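Local coordinates for sister chromatid cohesion protein (Chaetomium thermophilum, PDB 5T8V) that probably helps load the cohesin ring onto chromatin, as the C-terminal, HEAT-repeat part of the cohesin loader Scc2, at residues E51-L62 / L86-R95. Residues are numbered along the deposited sequence; the frame is centred on the assembly and turned at random.
Sequences EATLAAPTQTKL and LLRLCDSALR
Leu54 and Leu86 meet at their CD1 methyls and cross at about a right angle. Leu62 comes from the helix that starts just after strand 52-54, and its CD1 reaches the same Leu86 methyl tip to tip. Leu89 adds to this apolar group: its CD1 lies 3.9 Å from Leu54 CD1, while its CD2 rests near the carbonyl oxygen of Ala52. Beside it, the CG2 methyl of Thr53 packs against Ser92 CB and Ala93 on the helix. Gln59 is bent at chi2 (-72°), and NE2 donates a hydrogen bond to Cys90 SG at 3.5 Å, with SG tilted from the amide plane. Its OE1 is hydrogen-bonded to Thr132 OG1 of helix 120-136, so both ends of this buried amide are held.

Arg95 can be followed outward from CB. The chain runs straight through CG to CD, then turns at chi3 (-73°), which brings one face of the guanidinium, off-centre, against Ser92 CA. NE forms a salt bridge with Asp91 OD2 at 2.7 Å. Beyond CZ, the NH1/NH2 edge faces the Glu51 carboxylate, whose CD lies in the guanidinium plane while its own plane stands nearly perpendicular. NH1 makes a longer salt bridge with Glu51 OE1 at 3.5 Å, and NH2 lies 3.7 Å from Glu51 OE2. A methionine in place of Arg95 would probably leave the Glu51 and Asp91 carboxylates without the positive charge between them. Strand 52-54, paired antiparallel with strand 44-46, crosses segment 86-95 of helix 81-96 at 104°, and the first turns of helix 56-71 pack beside it, near the N-terminal end of a largely helical, HEAT-repeat chain.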
ATOM      1  N   GLU A  51      65.515  13.948 -47.895  1.00 62.00           N
ATOM      2  CA  GLU A  51      64.322  14.366 -47.177  1.00 57.86           C
ATOM      3  C   GLU A  51      64.696  14.969 -45.829  1.00 53.03           C
ATOM      4  O   GLU A  51      65.748  14.666 -45.259  1.00 52.11           O
ATOM      5  CB  GLU A  51      63.367  13.186 -46.963  1.00 58.53           C
ATOM      6  CG  GLU A  51      62.499  12.859 -48.166  1.00 60.97           C
ATOM      7  CD  GLU A  51      61.586  11.672 -47.917  1.00 61.50           C
ATOM      8  OE1 GLU A  51      61.471  10.808 -48.812  1.00 63.04           O
ATOM      9  OE2 GLU A  51      60.990  11.600 -46.820  1.00 60.28           O
ATOM     10  N   ALA A  52      63.814  15.832 -45.327  1.00 47.23           N
ATOM     11  CA  ALA A  52      63.983  16.458 -44.022  1.00 44.97           C
ATOM     12  C   ALA A  52      62.692  17.171 -43.646  1.00 42.75           C
ATOM     13  O   ALA A  52      62.213  18.033 -44.393  1.00 43.38           O
ATOM     14  CB  ALA A  52      65.162  17.431 -44.028  1.00 46.57           C
ATOM     15  N   THR A  53      62.119  16.824 -42.498  1.00 37.48           N
ATOM     16  CA  THR A  53      60.768  17.237 -42.160  1.00 34.59           C
ATOM     17  C   THR A  53      60.786  18.395 -41.166  1.00 33.47           C
ATOM     18  O   THR A  53      61.837  18.846 -40.709  1.00 34.52           O
ATOM     19  CB  THR A  53      59.980  16.053 -41.599  1.00 33.20           C
ATOM     20  OG1 THR A  53      60.627  15.565 -40.418  1.00 33.59           O
ATOM     21  CG2 THR A  53      59.896  14.935 -42.630  1.00 33.67           C
ATOM     22  N   LEU A  54      59.596  18.891 -40.838  1.00 32.94           N
ATOM     23  CA  LEU A  54      59.440  19.943 -39.845  1.00 31.13           C
ATOM     24  C   LEU A  54      59.164  19.320 -38.483  1.00 29.62           C
ATOM     25  O   LEU A  54      58.411  18.348 -38.372  1.00 29.42           O
ATOM     26  CB  LEU A  54      58.301  20.888 -40.234  1.00 30.58           C
ATOM     27  CG  LEU A  54      58.469  21.651 -41.553  1.00 31.91           C
ATOM     28  CD1 LEU A  54      57.192  22.390 -41.908  1.00 31.21           C
ATOM     29  CD2 LEU A  54      59.634  22.625 -41.480  1.00 33.76           C
ATOM     30  N   ALA A  55      59.782  19.880 -37.449  1.00 24.24           N
ATOM     31  CA  ALA A  55      59.608  19.353 -36.105  1.00 23.48           C
ATOM     32  C   ALA A  55      58.220  19.700 -35.569  1.00 22.97           C
ATOM     33  O   ALA A  55      57.520  20.571 -36.088  1.00 22.14           O
ATOM     34  CB  ALA A  55      60.686  19.896 -35.171  1.00 24.35           C
ATOM     35  N   ALA A  56      57.824  18.996 -34.510  1.00 36.33           N
ATOM     36  CA  ALA A  56      56.493  19.204 -33.947  1.00 36.18           C
ATOM     37  C   ALA A  56      56.257  20.638 -33.484  1.00 37.60           C
ATOM     38  O   ALA A  56      55.153  21.158 -33.723  1.00 39.28           O
ATOM     39  CB  ALA A  56      56.262  18.220 -32.795  1.00 35.64           C
ATOM     40  N   PRO A  57      57.203  21.321 -32.833  1.00 26.35           N
ATOM     41  CA  PRO A  57      56.923  22.688 -32.363  1.00 26.29           C
ATOM     42  C   PRO A  57      56.749  23.673 -33.509  1.00 26.98           C
ATOM     43  O   PRO A  57      55.819  24.490 -33.509  1.00 28.08           O
ATOM     44  CB  PRO A  57      58.154  23.028 -31.511  1.00 26.22           C
ATOM     45  CG  PRO A  57      58.795  21.716 -31.200  1.00 25.71           C
ATOM     46  CD  PRO A  57      58.522  20.850 -32.382  1.00 25.84           C
ATOM     47  N   THR A  58      57.647  23.612 -34.492  1.00 36.38           N
ATOM     48  CA  THR A  58      57.504  24.475 -35.658  1.00 37.69           C
ATOM     49  C   THR A  58      56.195  24.193 -36.385  1.00 36.43           C
ATOM     50  O   THR A  58      55.530  25.119 -36.865  1.00 39.94           O
ATOM     51  CB  THR A  58      58.702  24.311 -36.600  1.00 40.43           C
ATOM     52  OG1 THR A  58      58.464  25.038 -37.812  1.00 41.93           O
ATOM     53  CG2 THR A  58      58.949  22.853 -36.947  1.00 40.46           C
ATOM     54  N   GLN A  59      55.803  22.921 -36.468  1.00 26.61           N
ATOM     55  CA  GLN A  59      54.489  22.593 -37.011  1.00 24.53           C
ATOM     56  C   GLN A  59      53.388  23.265 -36.204  1.00 23.95           C
ATOM     57  O   GLN A  59      52.419  23.779 -36.772  1.00 23.80           O
ATOM     58  CB  GLN A  59      54.287  21.077 -37.028  1.00 23.43           C
ATOM     59  CG  GLN A  59      54.949  20.366 -38.198  1.00 24.15           C
ATOM     60  CD  GLN A  59      54.239  20.624 -39.511  1.00 24.34           C
ATOM     61  OE1 GLN A  59      53.380  21.500 -39.600  1.00 24.91           O
ATOM     62  NE2 GLN A  59      54.590  19.858 -40.537  1.00 24.06           N
ATOM     63  N   THR A  60      53.522  23.274 -34.877  1.00 23.00           N
ATOM     64  CA  THR A  60      52.532  23.943 -34.036  1.00 23.50           C
ATOM     65  C   THR A  60      52.404  25.413 -34.414  1.00 25.02           C
ATOM     66  O   THR A  60      51.305  25.899 -34.711  1.00 26.66           O
ATOM     67  CB  THR A  60      52.912  23.801 -32.559  1.00 23.17           C
ATOM     68  OG1 THR A  60      52.845  22.423 -32.176  1.00 22.64           O
ATOM     69  CG2 THR A  60      51.977  24.609 -31.674  1.00 20.00           C
ATOM     70  N   LYS A  61      53.524  26.140 -34.411  1.00 23.62           N
ATOM     71  CA  LYS A  61      53.461  27.566 -34.719  1.00 26.24           C
ATOM     72  C   LYS A  61      52.892  27.807 -36.114  1.00 26.22           C
ATOM     73  O   LYS A  61      52.072  28.716 -36.310  1.00 26.05           O
ATOM     74  CB  LYS A  61      54.844  28.197 -34.576  1.00 28.36           C
ATOM     75  CG  LYS A  61      55.338  28.252 -33.133  1.00 30.22           C
ATOM     76  CD  LYS A  61      56.243  29.454 -32.880  1.00 33.79           C
ATOM     77  CE  LYS A  61      57.641  29.033 -32.457  1.00 35.83           C
ATOM     78  NZ  LYS A  61      58.634  30.127 -32.664  1.00 38.70           N
ATOM     79  N   LEU A  62      53.308  27.004 -37.097  1.00 35.84           N
ATOM     80  CA  LEU A  62      52.717  27.120 -38.427  1.00 37.25           C
ATOM     81  C   LEU A  62      51.205  26.954 -38.368  1.00 38.20           C
ATOM     82  O   LEU A  62      50.465  27.681 -39.039  1.00 39.61           O
ATOM     83  CB  LEU A  62      53.323  26.086 -39.376  1.00 37.46           C
ATOM     84  CG  LEU A  62      54.694  26.387 -39.983  1.00 39.70           C
ATOM     85  CD1 LEU A  62      55.123  25.239 -40.880  1.00 39.30           C
ATOM     86  CD2 LEU A  62      54.683  27.695 -40.764  1.00 41.83           C
ATOM     87  N   LEU A  86      54.778  22.754 -48.292  1.00 35.87           N
ATOM     88  CA  LEU A  86      54.480  22.416 -46.906  1.00 32.74           C
ATOM     89  C   LEU A  86      53.725  21.095 -46.822  1.00 32.37           C
ATOM     90  O   LEU A  86      54.034  20.246 -45.976  1.00 31.95           O
ATOM     91  CB  LEU A  86      53.680  23.542 -46.253  1.00 31.67           C
ATOM     92  CG  LEU A  86      53.273  23.343 -44.788  1.00 29.39           C
ATOM     93  CD1 LEU A  86      54.475  23.014 -43.921  1.00 28.78           C
ATOM     94  CD2 LEU A  86      52.567  24.585 -44.259  1.00 29.24           C
ATOM     95  N   LEU A  87      52.739  20.895 -47.700  1.00 26.50           N
ATOM     96  CA  LEU A  87      52.029  19.621 -47.723  1.00 25.94           C
ATOM     97  C   LEU A  87      52.964  18.465 -48.059  1.00 26.95           C
ATOM     98  O   LEU A  87      52.736  17.333 -47.616  1.00 26.03           O
ATOM     99  CB  LEU A  87      50.874  19.676 -48.725  1.00 26.47           C
ATOM    100  CG  LEU A  87      49.605  20.394 -48.253  1.00 25.22           C
ATOM    101  CD1 LEU A  87      48.634  20.566 -49.410  1.00 26.24           C
ATOM    102  CD2 LEU A  87      48.933  19.640 -47.108  1.00 23.39           C
ATOM    103  N   ARG A  88      54.022  18.726 -48.830  1.00 37.83           N
ATOM    104  CA  ARG A  88      54.979  17.669 -49.136  1.00 39.22           C
ATOM    105  C   ARG A  88      55.827  17.333 -47.916  1.00 36.20           C
ATOM    106  O   ARG A  88      56.055  16.154 -47.621  1.00 34.34           O
ATOM    107  CB  ARG A  88      55.868  18.079 -50.308  1.00 43.73           C
ATOM    108  CG  ARG A  88      56.557  16.900 -50.981  1.00 48.37           C
ATOM    109  CD  ARG A  88      57.740  17.333 -51.839  1.00 53.79           C
ATOM    110  NE  ARG A  88      58.238  16.236 -52.666  1.00 57.22           N
ATOM    111  CZ  ARG A  88      58.990  15.232 -52.219  1.00 57.92           C
ATOM    112  NH1 ARG A  88      59.338  15.169 -50.940  1.00 56.88           N
ATOM    113  NH2 ARG A  88      59.390  14.282 -53.055  1.00 60.23           N
ATOM    114  N   LEU A  89      56.307  18.350 -47.197  1.00 29.97           N
ATOM    115  CA  LEU A  89      57.020  18.096 -45.950  1.00 28.69           C
ATOM    116  C   LEU A  89      56.151  17.304 -44.982  1.00 27.39           C
ATOM    117  O   LEU A  89      56.618  16.344 -44.351  1.00 27.19           O
ATOM    118  CB  LEU A  89      57.459  19.416 -45.317  1.00 28.12           C
ATOM    119  CG  LEU A  89      58.358  20.317 -46.168  1.00 30.59           C
ATOM    120  CD1 LEU A  89      58.631  21.626 -45.441  1.00 31.47           C
ATOM    121  CD2 LEU A  89      59.667  19.622 -46.522  1.00 31.44           C
ATOM    122  N   CYS A  90      54.880  17.690 -44.855  1.00 28.84           N
ATOM    123  CA  CYS A  90      53.952  16.919 -44.037  1.00 27.51           C
ATOM    124  C   CYS A  90      53.884  15.473 -44.515  1.00 27.85           C
ATOM    125  O   CYS A  90      53.948  14.535 -43.712  1.00 26.75           O
ATOM    126  CB  CYS A  90      52.564  17.562 -44.067  1.00 27.29           C
ATOM    127  SG  CYS A  90      52.465  19.187 -43.276  1.00 27.09           S
ATOM    128  N   ASP A  91      53.762  15.274 -45.831  1.00 32.40           N
ATOM    129  CA  ASP A  91      53.662  13.918 -46.357  1.00 33.94           C
ATOM    130  C   ASP A  91      54.922  13.115 -46.060  1.00 33.97           C
ATOM    131  O   ASP A  91      54.851  11.894 -45.887  1.00 33.01           O
ATOM    132  CB  ASP A  91      53.395  13.954 -47.860  1.00 37.15           C
ATOM    133  CG  ASP A  91      53.047  12.589 -48.421  1.00 40.37           C
ATOM    134  OD1 ASP A  91      51.857  12.211 -48.368  1.00 41.05           O
ATOM    135  OD2 ASP A  91      53.962  11.892 -48.909  1.00 42.52           O
ATOM    136  N   SER A  92      56.077  13.776 -45.998  1.00 38.31           N
ATOM    137  CA  SER A  92      57.307  13.087 -45.629  1.00 40.00           C
ATOM    138  C   SER A  92      57.273  12.670 -44.164  1.00 38.27           C
ATOM    139  O   SER A  92      57.572  11.516 -43.828  1.00 39.64           O
ATOM    140  CB  SER A  92      58.514  13.985 -45.907  1.00 43.34           C
ATOM    141  OG  SER A  92      58.609  14.302 -47.285  1.00 46.89           O
ATOM    142  N   ALA A  93      56.903  13.597 -43.276  1.00 30.95           N
ATOM    143  CA  ALA A  93      56.802  13.256 -41.861  1.00 28.91           C
ATOM    144  C   ALA A  93      55.806  12.128 -41.626  1.00 27.99           C
ATOM    145  O   ALA A  93      55.988  11.320 -40.708  1.00 27.00           O
ATOM    146  CB  ALA A  93      56.405  14.488 -41.049  1.00 27.45           C
ATOM    147  N   LEU A  94      54.755  12.052 -42.443  1.00 31.11           N
ATOM    148  CA  LEU A  94      53.754  11.006 -42.268  1.00 32.28           C
ATOM    149  C   LEU A  94      54.223   9.676 -42.846  1.00 34.94           C
ATOM    150  O   LEU A  94      53.993   8.620 -42.244  1.00 35.87           O
ATOM    151  CB  LEU A  94      52.437  11.439 -42.911  1.00 32.44           C
ATOM    152  CG  LEU A  94      51.678  12.487 -42.099  1.00 31.77           C
ATOM    153  CD1 LEU A  94      50.669  13.238 -42.958  1.00 32.61           C
ATOM    154  CD2 LEU A  94      50.993  11.816 -40.925  1.00 30.76           C
ATOM    155  N   ARG A  95      54.877   9.703 -44.009  1.00 33.63           N
ATOM    156  CA  ARG A  95      55.438   8.478 -44.568  1.00 35.62           C
ATOM    157  C   ARG A  95      56.526   7.907 -43.669  1.00 35.11           C
ATOM    158  O   ARG A  95      56.761   6.695 -43.673  1.00 35.46           O
ATOM    159  CB  ARG A  95      55.991   8.740 -45.970  1.00 38.74           C
ATOM    160  CG  ARG A  95      54.923   8.861 -47.053  1.00 40.62           C
ATOM    161  CD  ARG A  95      55.529   8.947 -48.449  1.00 44.04           C
ATOM    162  NE  ARG A  95      56.152  10.245 -48.710  1.00 46.05           N
ATOM    163  CZ  ARG A  95      57.430  10.540 -48.477  1.00 48.14           C
ATOM    164  NH1 ARG A  95      58.257   9.633 -47.970  1.00 48.80           N
ATOM    165  NH2 ARG A  95      57.885  11.757 -48.753  1.00 48.85           N
TER